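PDB 4OW5: fusolin from Unidentified entomopoxvirus, which enhances the virulence of entomopoxviruses, crystallises in vivo into viral spindles and carries a chitin-binding domain of the lytic polysaccharide monooxygenase family. Local coordinates for residues D31-K44 against D107-P119. Residues are numbered along the deposited sequence; the frame is centred on the assembly and turned at random.
Sequences DPMCRAAYQNVYNK and DKTGMDVSGSWTP. With EDO (1,2-ethanediol), chain H; EDO (1,2-ethanediol), chain E.
Lys44 NZ meets Asp107 OD2 at 2.9 Å in a salt bridge on the syn side of the carboxylate, at one end of a helix-on-loop contact within the LPMO domain. Lys44 reaches it fully extended, while Asp107 OD1 accepts from Thr109 N, closing an Asx turn, and also takes the Thr109 hydroxyl, which fixes the carboxylate. Toward the other end, Thr118 OG1 donates to Asp31 OD1 (2.6 Å), 25° out of the carboxylate plane. Asp31 is also the N-cap of helix 32-47: OD2 takes Cys34 N at 3.0 Å through its anti lone pair, and water 1 links OD2 to Thr118 N. Between these polar ends, Ala37 and Gly110 bring their backbones together, CA to CA 3.8 Å, with CA-H...O contacts running both ways and Ala37 CB resting 3.2 Å from Gly110 O. Met33, bent at chi2 and chi3 (-51° and -61°), folds along the Trp117 indole, its CB lying over the six-membered ring in a CH-pi contact. Cys14, disulfide-bonded to Cys34, touches Trp117, and Ile239 of the second subunit packs on Val113. The indole is held by Trp117 NE1, which donates in the ring plane to Val113 O at 2.8 Å.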
loop_
_atom_site.group_PDB
_atom_site.type_symbol
_atom_site.label_atom_id
_atom_site.label_comp_id
_atom_site.label_asym_id
_atom_site.label_seq_id
_atom_site.Cartn_x
_atom_site.Cartn_y
_atom_site.Cartn_z
ATOM N N ASP A 31 11.809 12.175 -11.813
ATOM C CA ASP A 31 11.241 11.590 -10.599
ATOM C C ASP A 31 11.018 12.728 -9.572
ATOM O O ASP A 31 11.933 13.518 -9.350
ATOM C CB ASP A 31 12.133 10.489 -10.037
ATOM C CG ASP A 31 11.554 9.864 -8.795
ATOM O OD1 ASP A 31 10.706 8.964 -8.931
ATOM O OD2 ASP A 31 11.865 10.351 -7.688
ATOM N N PRO A 32 9.788 12.908 -9.047
ATOM C CA PRO A 32 9.545 14.036 -8.126
ATOM C C PRO A 32 10.432 14.041 -6.877
ATOM O O PRO A 32 10.774 15.112 -6.396
ATOM C CB PRO A 32 8.077 13.872 -7.724
ATOM C CG PRO A 32 7.482 12.962 -8.721
ATOM C CD PRO A 32 8.557 12.134 -9.309
ATOM N N MET A 33 10.775 12.862 -6.324
ATOM C CA MET A 33 11.581 12.828 -5.116
ATOM C C MET A 33 13.037 13.068 -5.438
ATOM O O MET A 33 13.646 13.825 -4.702
ATOM C CB MET A 33 11.352 11.547 -4.314
ATOM C CG MET A 33 9.974 11.468 -3.696
ATOM S SD MET A 33 9.485 12.927 -2.732
ATOM C CE MET A 33 10.712 12.922 -1.496
ATOM N N CYS A 34 13.594 12.550 -6.551
ATOM C CA CYS A 34 14.946 12.937 -6.948
ATOM C C CYS A 34 14.983 14.455 -7.224
ATOM O O CYS A 34 15.925 15.134 -6.823
ATOM C CB CYS A 34 15.431 12.148 -8.157
ATOM S SG CYS A 34 15.504 10.359 -7.872
ATOM N N ARG A 35 13.954 14.986 -7.870
ATOM C CA ARG A 35 13.908 16.423 -8.148
ATOM C C ARG A 35 13.863 17.229 -6.845
ATOM O O ARG A 35 14.586 18.210 -6.735
ATOM C CB ARG A 35 12.719 16.776 -9.049
ATOM C CG ARG A 35 12.676 18.255 -9.417
ATOM C CD ARG A 35 11.733 18.573 -10.562
ATOM N NE ARG A 35 10.335 18.323 -10.221
ATOM C CZ ARG A 35 9.598 17.272 -10.595
ATOM N NH1 ARG A 35 10.116 16.320 -11.361
ATOM N NH2 ARG A 35 8.339 17.170 -10.208
ATOM N N ALA A 36 13.002 16.842 -5.886
ATOM C CA ALA A 36 12.899 17.515 -4.578
ATOM C C ALA A 36 14.212 17.457 -3.808
ATOM O O ALA A 36 14.559 18.437 -3.175
ATOM C CB ALA A 36 11.807 16.870 -3.732
ATOM N N ALA A 37 14.901 16.311 -3.818
ATOM C CA ALA A 37 16.204 16.151 -3.126
ATOM C C ALA A 37 17.208 17.143 -3.704
ATOM O O ALA A 37 17.869 17.869 -2.963
ATOM C CB ALA A 37 16.711 14.720 -3.292
ATOM N N TYR A 38 17.280 17.203 -5.052
ATOM C CA TYR A 38 18.161 18.119 -5.763
ATOM C C TYR A 38 17.848 19.580 -5.371
ATOM O O TYR A 38 18.734 20.334 -4.956
ATOM C CB TYR A 38 18.008 17.924 -7.278
ATOM C CG TYR A 38 18.936 18.787 -8.106
ATOM C CD1 TYR A 38 18.692 20.146 -8.276
ATOM C CD2 TYR A 38 20.059 18.243 -8.720
ATOM C CE1 TYR A 38 19.539 20.939 -9.052
ATOM C CE2 TYR A 38 20.911 19.021 -9.484
ATOM C CZ TYR A 38 20.620 20.361 -9.689
ATOM O OH TYR A 38 21.473 21.105 -10.443
ATOM N N GLN A 39 16.598 19.941 -5.498
ATOM C CA GLN A 39 16.131 21.308 -5.236
ATOM C C GLN A 39 16.257 21.720 -3.778
ATOM O O GLN A 39 16.498 22.900 -3.515
ATOM C CB GLN A 39 14.714 21.509 -5.762
ATOM C CG GLN A 39 14.768 21.516 -7.302
ATOM C CD GLN A 39 13.453 21.636 -8.026
ATOM O OE1 GLN A 39 12.373 21.606 -7.440
ATOM N NE2 GLN A 39 13.530 21.815 -9.336
ATOM N N ASN A 40 16.212 20.789 -2.838
ATOM C CA ASN A 40 16.418 21.166 -1.455
ATOM C C ASN A 40 17.851 21.651 -1.254
ATOM O O ASN A 40 18.078 22.683 -0.614
ATOM C CB ASN A 40 16.129 20.006 -0.482
ATOM C CG ASN A 40 14.914 20.245 0.370
ATOM O OD1 ASN A 40 13.959 20.895 -0.047
ATOM N ND2 ASN A 40 14.961 19.847 1.618
ATOM N N VAL A 41 18.809 20.931 -1.822
ATOM C CA VAL A 41 20.219 21.319 -1.681
ATOM C C VAL A 41 20.473 22.606 -2.467
ATOM O O VAL A 41 21.099 23.515 -1.943
ATOM C CB VAL A 41 21.155 20.191 -2.105
ATOM C CG1 VAL A 41 22.604 20.682 -2.117
ATOM C CG2 VAL A 41 20.988 18.996 -1.166
ATOM N N TYR A 42 19.994 22.680 -3.697
ATOM C CA TYR A 42 20.101 23.883 -4.520
ATOM C C TYR A 42 19.510 25.112 -3.759
ATOM O O TYR A 42 20.191 26.126 -3.595
ATOM C CB TYR A 42 19.354 23.647 -5.840
ATOM C CG TYR A 42 19.388 24.791 -6.830
ATOM C CD1 TYR A 42 18.300 25.635 -6.980
ATOM C CD2 TYR A 42 20.453 24.947 -7.704
ATOM C CE1 TYR A 42 18.310 26.676 -7.906
ATOM C CE2 TYR A 42 20.485 25.994 -8.635
ATOM C CZ TYR A 42 19.412 26.863 -8.723
ATOM O OH TYR A 42 19.437 27.879 -9.645
ATOM N N ASN A 43 18.300 24.977 -3.230
ATOM C CA ASN A 43 17.672 26.097 -2.498
ATOM C C ASN A 43 18.384 26.408 -1.171
ATOM O O ASN A 43 18.448 27.581 -0.814
ATOM C CB ASN A 43 16.189 25.848 -2.262
ATOM C CG ASN A 43 15.386 25.853 -3.530
ATOM O OD1 ASN A 43 15.790 26.410 -4.530
ATOM N ND2 ASN A 43 14.273 25.163 -3.547
ATOM N N LYS A 44 18.969 25.413 -0.483
ATOM C CA LYS A 44 19.715 25.619 0.770
ATOM C C LYS A 44 20.946 26.513 0.537
ATOM O O LYS A 44 21.191 27.454 1.301
ATOM C CB LYS A 44 20.140 24.287 1.370
ATOM C CG LYS A 44 20.771 24.378 2.769
ATOM C CD LYS A 44 21.104 22.938 3.204
ATOM C CE LYS A 44 21.810 22.827 4.526
ATOM N NZ LYS A 44 21.914 21.403 4.937
ATOM N N ASP A 107 27.259 18.180 0.862
ATOM C CA ASP A 107 25.912 18.140 1.429
ATOM C C ASP A 107 25.063 17.166 0.597
ATOM O O ASP A 107 24.798 17.426 -0.578
ATOM C CB ASP A 107 25.280 19.523 1.475
ATOM C CG ASP A 107 23.938 19.554 2.193
ATOM O OD1 ASP A 107 23.207 18.533 2.149
ATOM O OD2 ASP A 107 23.616 20.589 2.792
ATOM N N LYS A 108 24.651 16.047 1.206
ATOM C CA LYS A 108 23.822 15.046 0.524
ATOM C C LYS A 108 22.469 14.914 1.216
ATOM O O LYS A 108 21.727 13.971 0.933
ATOM C CB LYS A 108 24.533 13.696 0.463
ATOM C CG LYS A 108 25.821 13.750 -0.385
ATOM C CD LYS A 108 26.656 12.558 -0.126
ATOM C CE LYS A 108 27.897 12.478 -0.975
ATOM N NZ LYS A 108 29.088 12.455 -0.092
ATOM N N THR A 109 22.112 15.890 2.052
ATOM C CA THR A 109 20.895 15.899 2.873
ATOM C C THR A 109 19.594 15.932 2.114
ATOM O O THR A 109 18.582 15.570 2.713
ATOM C CB THR A 109 20.881 17.011 3.902
ATOM O OG1 THR A 109 20.944 18.269 3.242
ATOM C CG2 THR A 109 21.981 16.867 4.897
ATOM N N GLY A 110 19.596 16.243 0.818
ATOM C CA GLY A 110 18.383 16.154 0.015
ATOM C C GLY A 110 17.872 14.726 -0.025
ATOM O O GLY A 110 16.668 14.491 -0.060
ATOM N N MET A 111 18.784 13.740 0.094
ATOM C CA MET A 111 18.409 12.326 0.067
ATOM C C MET A 111 17.689 11.884 1.341
ATOM O O MET A 111 17.137 10.785 1.341
ATOM C CB MET A 111 19.649 11.447 -0.213
ATOM C CG MET A 111 20.234 11.680 -1.631
ATOM S SD MET A 111 19.036 11.241 -2.941
ATOM C CE MET A 111 19.775 12.038 -4.382
ATOM N N ASP A 112 17.601 12.729 2.382
ATOM C CA ASP A 112 16.899 12.375 3.625
ATOM C C ASP A 112 15.535 13.064 3.750
ATOM O O ASP A 112 14.883 12.909 4.783
ATOM C CB ASP A 112 17.763 12.689 4.842
ATOM C CG ASP A 112 18.751 11.588 5.086
ATOM O OD1 ASP A 112 18.318 10.475 5.558
ATOM O OD2 ASP A 112 19.934 11.802 4.817
ATOM N N VAL A 113 15.056 13.767 2.706
ATOM C CA VAL A 113 13.724 14.315 2.783
ATOM C C VAL A 113 12.731 13.131 2.741
ATOM O O VAL A 113 13.043 12.085 2.202
ATOM C CB VAL A 113 13.401 15.368 1.692
ATOM C CG1 VAL A 113 14.363 16.551 1.732
ATOM C CG2 VAL A 113 13.336 14.744 0.321
ATOM N N SER A 114 11.548 13.322 3.283
ATOM C CA SER A 114 10.511 12.314 3.286
ATOM C C SER A 114 9.532 12.596 2.141
ATOM O O SER A 114 9.451 13.715 1.641
ATOM C CB SER A 114 9.810 12.265 4.645
ATOM O OG SER A 114 9.284 13.515 5.026
ATOM N N GLY A 115 8.886 11.550 1.690
ATOM C CA GLY A 115 7.962 11.589 0.577
ATOM C C GLY A 115 7.852 10.285 -0.173
ATOM O O GLY A 115 8.301 9.234 0.316
ATOM N N SER A 116 7.301 10.373 -1.405
ATOM C CA SER A 116 6.950 9.225 -2.242
ATOM C C SER A 116 8.146 8.667 -3.023
ATOM O O SER A 116 8.091 8.570 -4.253
ATOM C CB SER A 116 5.829 9.619 -3.204
ATOM O OG SER A 116 6.145 10.785 -3.947
ATOM N N TRP A 117 9.216 8.256 -2.310
ATOM C CA TRP A 117 10.416 7.714 -2.950
ATOM C C TRP A 117 10.044 6.504 -3.786
ATOM O O TRP A 117 9.226 5.719 -3.333
ATOM C CB TRP A 117 11.485 7.340 -1.922
ATOM C CG TRP A 117 12.135 8.539 -1.301
ATOM C CD1 TRP A 117 11.836 9.120 -0.102
ATOM C CD2 TRP A 117 13.142 9.349 -1.898
ATOM N NE1 TRP A 117 12.698 10.168 0.135
ATOM C CE2 TRP A 117 13.436 10.391 -0.992
ATOM C CE3 TRP A 117 13.850 9.283 -3.111
ATOM C CZ2 TRP A 117 14.398 11.350 -1.259
ATOM C CZ3 TRP A 117 14.807 10.245 -3.373
ATOM C CH2 TRP A 117 15.080 11.248 -2.453
ATOM N N THR A 118 10.586 6.380 -5.013
ATOM C CA THR A 118 10.223 5.287 -5.905
ATOM C C THR A 118 10.889 4.012 -5.406
ATOM O O THR A 118 12.121 3.965 -5.335
ATOM C CB THR A 118 10.601 5.566 -7.355
ATOM O OG1 THR A 118 9.950 6.754 -7.770
ATOM C CG2 THR A 118 10.216 4.394 -8.310
ATOM N N PRO A 119 10.102 2.960 -5.109
ATOM C CA PRO A 119 10.716 1.725 -4.638
ATOM C C PRO A 119 10.935 0.701 -5.704
ATOM O O PRO A 119 10.301 0.717 -6.741
ATOM C CB PRO A 119 9.665 1.209 -3.664
ATOM C CG PRO A 119 8.347 1.547 -4.392
ATOM C CD PRO A 119 8.624 2.874 -5.070
HETATM C C1 EDO H . 15.389 9.261 4.994
HETATM O O1 EDO H . 15.722 9.885 6.186
HETATM C C2 EDO H . 14.077 9.789 4.400
HETATM O O2 EDO H . 13.562 8.701 3.670
HETATM C C1 EDO E . 14.283 25.519 -7.488
HETATM O O1 EDO E . 14.684 26.784 -6.985
HETATM C C2 EDO E . 12.794 25.292 -7.212
HETATM O O2 EDO E . 12.548 25.126 -5.815
HETATM O O HOH W 1 12.540 8.224 -6.262
HETATM O O HOH W 2 9.143 9.811 -6.575
HETATM O O HOH W 3 17.262 18.378 2.544
HETATM O O HOH W 4 19.065 19.818 5.341
#